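Local coordinates for protein cytochrome P450 RhF (Acinetobacter radioresistens, PDB 6RO8) that is the heme domain of a self-sufficient class VII cytochrome P450, which binds heme through a thiolate ligand and probably inserts oxygen into organic substrates as a monooxygenase, at residues Gln165-Glu170 with Cys392-Glu397. Sequence-based numbering, arbitrary orientation.
Sequences QEMLWE and CIFIEE
Leu-168 and Phe-394 bring the two backbones together, their CA atoms 8.3 Å apart, where helix 163-168 makes a pi-type turn over 165-168 and faces the regular helix of 392-397. No hydrogen bond crosses the gap; apolar side chains fill it. Leu-168 sets its CD2 methyl squarely over one face of Phe-394, 3.8 Å from the ring centroid and only 2° off the normal, a CH-pi contact almost equidistant from all six carbons. Met-167 comes to the edge, its CE 3.8 Å from Phe-394 CE1: chi1 of 57° seats CG between N and C, chi2 is extended, and a bend at chi3 brings the methyl to the rim, SD standing obliquely in a Met-aromatic contact. Trp-169 turns away; its NE1 lies 3.1 Å from Gln-165 OE1, a hydrogen bond nearly straight at the N-H (170°) but coming from above the carbonyl plane. The buried cluster belongs to the four-helix core of the P450 fold, joining helix 163-168 (start of E) to helix 384-401 (L), which follows the heme-ligating Cys-381. Helix 134-155 (D) packs Val-148 and Val-152 against Met-167, while helix 273-288 (I) brings Ala-280 and Leu-283 to Leu-168 and Ser-279 to Phe-394.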
ATOM      1  N   GLN A 165     -13.115  12.069  -3.478  1.00 81.85           N
ATOM      2  CA  GLN A 165     -12.862  13.217  -4.336  1.00 93.76           C
ATOM      3  C   GLN A 165     -12.722  14.523  -3.562  1.00 93.28           C
ATOM      4  O   GLN A 165     -12.015  15.420  -4.026  1.00 93.32           O
ATOM      5  CB  GLN A 165     -13.959  13.335  -5.397  1.00 89.76           C
ATOM      6  CG  GLN A 165     -13.453  13.930  -6.707  1.00109.38           C
ATOM      7  CD  GLN A 165     -12.124  13.322  -7.176  1.00121.42           C
ATOM      8  OE1 GLN A 165     -11.186  14.052  -7.531  1.00124.89           O
ATOM      9  NE2 GLN A 165     -12.040  11.980  -7.180  1.00116.31           N
ATOM     10  N   GLU A 166     -13.327  14.644  -2.382  1.00 85.80           N
ATOM     11  CA  GLU A 166     -13.159  15.893  -1.646  1.00 97.10           C
ATOM     12  C   GLU A 166     -11.786  15.986  -0.995  1.00 99.14           C
ATOM     13  O   GLU A 166     -11.168  17.057  -1.005  1.00107.82           O
ATOM     14  CB  GLU A 166     -14.256  16.062  -0.586  1.00 98.88           C
ATOM     15  CG  GLU A 166     -15.675  15.841  -1.105  1.00103.32           C
ATOM     16  CD  GLU A 166     -16.261  17.062  -1.805  1.00105.01           C
ATOM     17  OE1 GLU A 166     -17.283  16.896  -2.528  1.00102.38           O
ATOM     18  OE2 GLU A 166     -15.706  18.172  -1.623  1.00 99.72           O
ATOM     19  N   MET A 167     -11.283  14.895  -0.429  1.00 91.08           N
ATOM     20  CA  MET A 167     -10.078  15.042   0.379  1.00 87.55           C
ATOM     21  C   MET A 167      -9.203  13.789   0.403  1.00 87.44           C
ATOM     22  O   MET A 167      -7.976  13.898   0.545  1.00 82.42           O
ATOM     23  CB  MET A 167     -10.441  15.439   1.828  1.00 75.93           C
ATOM     24  CG  MET A 167     -11.383  14.458   2.540  1.00 83.43           C
ATOM     25  SD  MET A 167     -11.941  14.962   4.183  1.00 90.93           S
ATOM     26  CE  MET A 167     -10.575  15.887   4.778  1.00 95.25           C
ATOM     27  N   LEU A 168      -9.798  12.601   0.219  1.00 85.70           N
ATOM     28  CA  LEU A 168      -9.109  11.391   0.664  1.00 80.83           C
ATOM     29  C   LEU A 168      -7.912  11.031  -0.220  1.00 79.46           C
ATOM     30  O   LEU A 168      -6.942  10.465   0.286  1.00 77.33           O
ATOM     31  CB  LEU A 168     -10.096  10.222   0.786  1.00 75.69           C
ATOM     32  CG  LEU A 168     -10.962  10.208   2.071  1.00 76.09           C
ATOM     33  CD1 LEU A 168     -11.693   8.884   2.247  1.00 67.67           C
ATOM     34  CD2 LEU A 168     -10.203  10.579   3.379  1.00 71.55           C
ATOM     35  N   TRP A 169      -7.925  11.346  -1.520  1.00 74.91           N
ATOM     36  CA  TRP A 169      -6.695  11.158  -2.286  1.00 75.47           C
ATOM     37  C   TRP A 169      -5.848  12.424  -2.375  1.00 79.23           C
ATOM     38  O   TRP A 169      -4.613  12.344  -2.413  1.00 71.82           O
ATOM     39  CB  TRP A 169      -7.001  10.633  -3.697  1.00 77.80           C
ATOM     40  CG  TRP A 169      -7.467  11.639  -4.685  1.00 93.99           C
ATOM     41  CD1 TRP A 169      -8.761  11.930  -5.008  1.00102.74           C
ATOM     42  CD2 TRP A 169      -6.647  12.471  -5.521  1.00106.62           C
ATOM     43  NE1 TRP A 169      -8.802  12.906  -5.983  1.00109.74           N
ATOM     44  CE2 TRP A 169      -7.518  13.257  -6.311  1.00112.30           C
ATOM     45  CE3 TRP A 169      -5.263  12.637  -5.670  1.00100.40           C
ATOM     46  CZ2 TRP A 169      -7.049  14.192  -7.232  1.00110.99           C
ATOM     47  CZ3 TRP A 169      -4.803  13.560  -6.580  1.00 97.68           C
ATOM     48  CH2 TRP A 169      -5.691  14.329  -7.350  1.00109.03           C
ATOM     49  N   GLU A 170      -6.476  13.593  -2.358  1.00 76.27           N
ATOM     50  CA  GLU A 170      -5.733  14.815  -2.620  1.00 81.36           C
ATOM     51  C   GLU A 170      -4.824  15.186  -1.450  1.00 83.42           C
ATOM     52  O   GLU A 170      -3.683  15.613  -1.655  1.00 80.63           O
ATOM     53  CB  GLU A 170      -6.723  15.924  -2.916  1.00 94.02           C
ATOM     54  CG  GLU A 170      -6.283  16.963  -3.880  1.00108.79           C
ATOM     55  CD  GLU A 170      -7.285  18.073  -3.876  1.00129.35           C
ATOM     56  OE1 GLU A 170      -8.489  17.746  -3.742  1.00135.66           O
ATOM     57  OE2 GLU A 170      -6.882  19.254  -3.939  1.00137.46           O
ATOM     58  N   CYS A 392      -5.791   9.108  11.542  1.00 61.97           N
ATOM     59  CA  CYS A 392      -6.410   9.687  12.747  1.00 71.32           C
ATOM     60  C   CYS A 392      -6.987  11.074  12.497  1.00 74.18           C
ATOM     61  O   CYS A 392      -8.149  11.327  12.836  1.00 79.31           O
ATOM     62  CB  CYS A 392      -5.402   9.701  13.895  1.00 64.92           C
ATOM     63  SG  CYS A 392      -4.739   8.053  14.238  1.00 71.92           S
ATOM     64  N   ILE A 393      -6.209  11.976  11.892  1.00 73.43           N
ATOM     65  CA  ILE A 393      -6.700  13.335  11.678  1.00 74.78           C
ATOM     66  C   ILE A 393      -7.959  13.323  10.816  1.00 76.20           C
ATOM     67  O   ILE A 393      -8.945  14.006  11.129  1.00 80.14           O
ATOM     68  CB  ILE A 393      -5.603  14.224  11.064  1.00 72.92           C
ATOM     69  CG1 ILE A 393      -4.525  14.542  12.109  1.00 71.16           C
ATOM     70  CG2 ILE A 393      -6.190  15.534  10.546  1.00 68.33           C
ATOM     71  CD1 ILE A 393      -3.117  14.650  11.518  1.00 77.18           C
ATOM     72  N   PHE A 394      -7.968  12.528   9.742  1.00 75.97           N
ATOM     73  CA  PHE A 394      -9.189  12.407   8.945  1.00 73.74           C
ATOM     74  C   PHE A 394     -10.372  12.065   9.831  1.00 75.46           C
ATOM     75  O   PHE A 394     -11.375  12.785   9.859  1.00 83.96           O
ATOM     76  CB  PHE A 394      -9.048  11.342   7.856  1.00 71.36           C
ATOM     77  CG  PHE A 394      -8.265  11.785   6.670  1.00 85.31           C
ATOM     78  CD1 PHE A 394      -8.496  13.021   6.088  1.00 89.36           C
ATOM     79  CD2 PHE A 394      -7.286  10.954   6.130  1.00 85.68           C
ATOM     80  CE1 PHE A 394      -7.760  13.417   4.984  1.00 92.72           C
ATOM     81  CE2 PHE A 394      -6.554  11.344   5.042  1.00 81.45           C
ATOM     82  CZ  PHE A 394      -6.790  12.570   4.463  1.00 93.44           C
ATOM     83  N   ILE A 395     -10.245  10.982  10.593  1.00 66.33           N
ATOM     84  CA  ILE A 395     -11.367  10.487  11.379  1.00 77.56           C
ATOM     85  C   ILE A 395     -11.710  11.446  12.520  1.00 81.55           C
ATOM     86  O   ILE A 395     -12.892  11.678  12.816  1.00 79.36           O
ATOM     87  CB  ILE A 395     -11.047   9.076  11.894  1.00 75.89           C
ATOM     88  CG1 ILE A 395     -10.852   8.128  10.713  1.00 65.71           C
ATOM     89  CG2 ILE A 395     -12.144   8.597  12.829  1.00 78.42           C
ATOM     90  CD1 ILE A 395     -10.139   6.847  11.087  1.00 66.03           C
ATOM     91  N   GLU A 396     -10.693  12.008  13.186  1.00 80.31           N
ATOM     92  CA  GLU A 396     -10.956  12.976  14.241  1.00 80.37           C
ATOM     93  C   GLU A 396     -11.749  14.150  13.694  1.00 82.18           C
ATOM     94  O   GLU A 396     -12.799  14.510  14.240  1.00 79.26           O
ATOM     95  CB  GLU A 396      -9.648  13.456  14.882  1.00 85.57           C
ATOM     96  CG  GLU A 396      -9.821  14.114  16.276  1.00 85.34           C
ATOM     97  CD  GLU A 396     -10.222  15.587  16.189  1.00100.39           C
ATOM     98  OE1 GLU A 396     -10.031  16.146  15.089  1.00101.42           O
ATOM     99  OE2 GLU A 396     -10.727  16.180  17.199  1.00 95.03           O
ATOM    100  N   GLU A 397     -11.271  14.744  12.592  1.00 81.62           N
ATOM    101  CA  GLU A 397     -11.939  15.915  12.031  1.00 85.73           C
ATOM    102  C   GLU A 397     -13.381  15.589  11.676  1.00 92.85           C
ATOM    103  O   GLU A 397     -14.311  16.303  12.076  1.00108.88           O
ATOM    104  CB  GLU A 397     -11.180  16.431  10.804  1.00 71.92           C
ATOM    105  CG  GLU A 397     -11.645  17.812  10.272  1.00 76.24           C
ATOM    106  CD  GLU A 397     -11.199  18.972  11.177  1.00 94.07           C
ATOM    107  OE1 GLU A 397     -11.705  20.117  11.004  1.00 96.54           O
ATOM    108  OE2 GLU A 397     -10.339  18.739  12.067  1.00 91.04           O
TER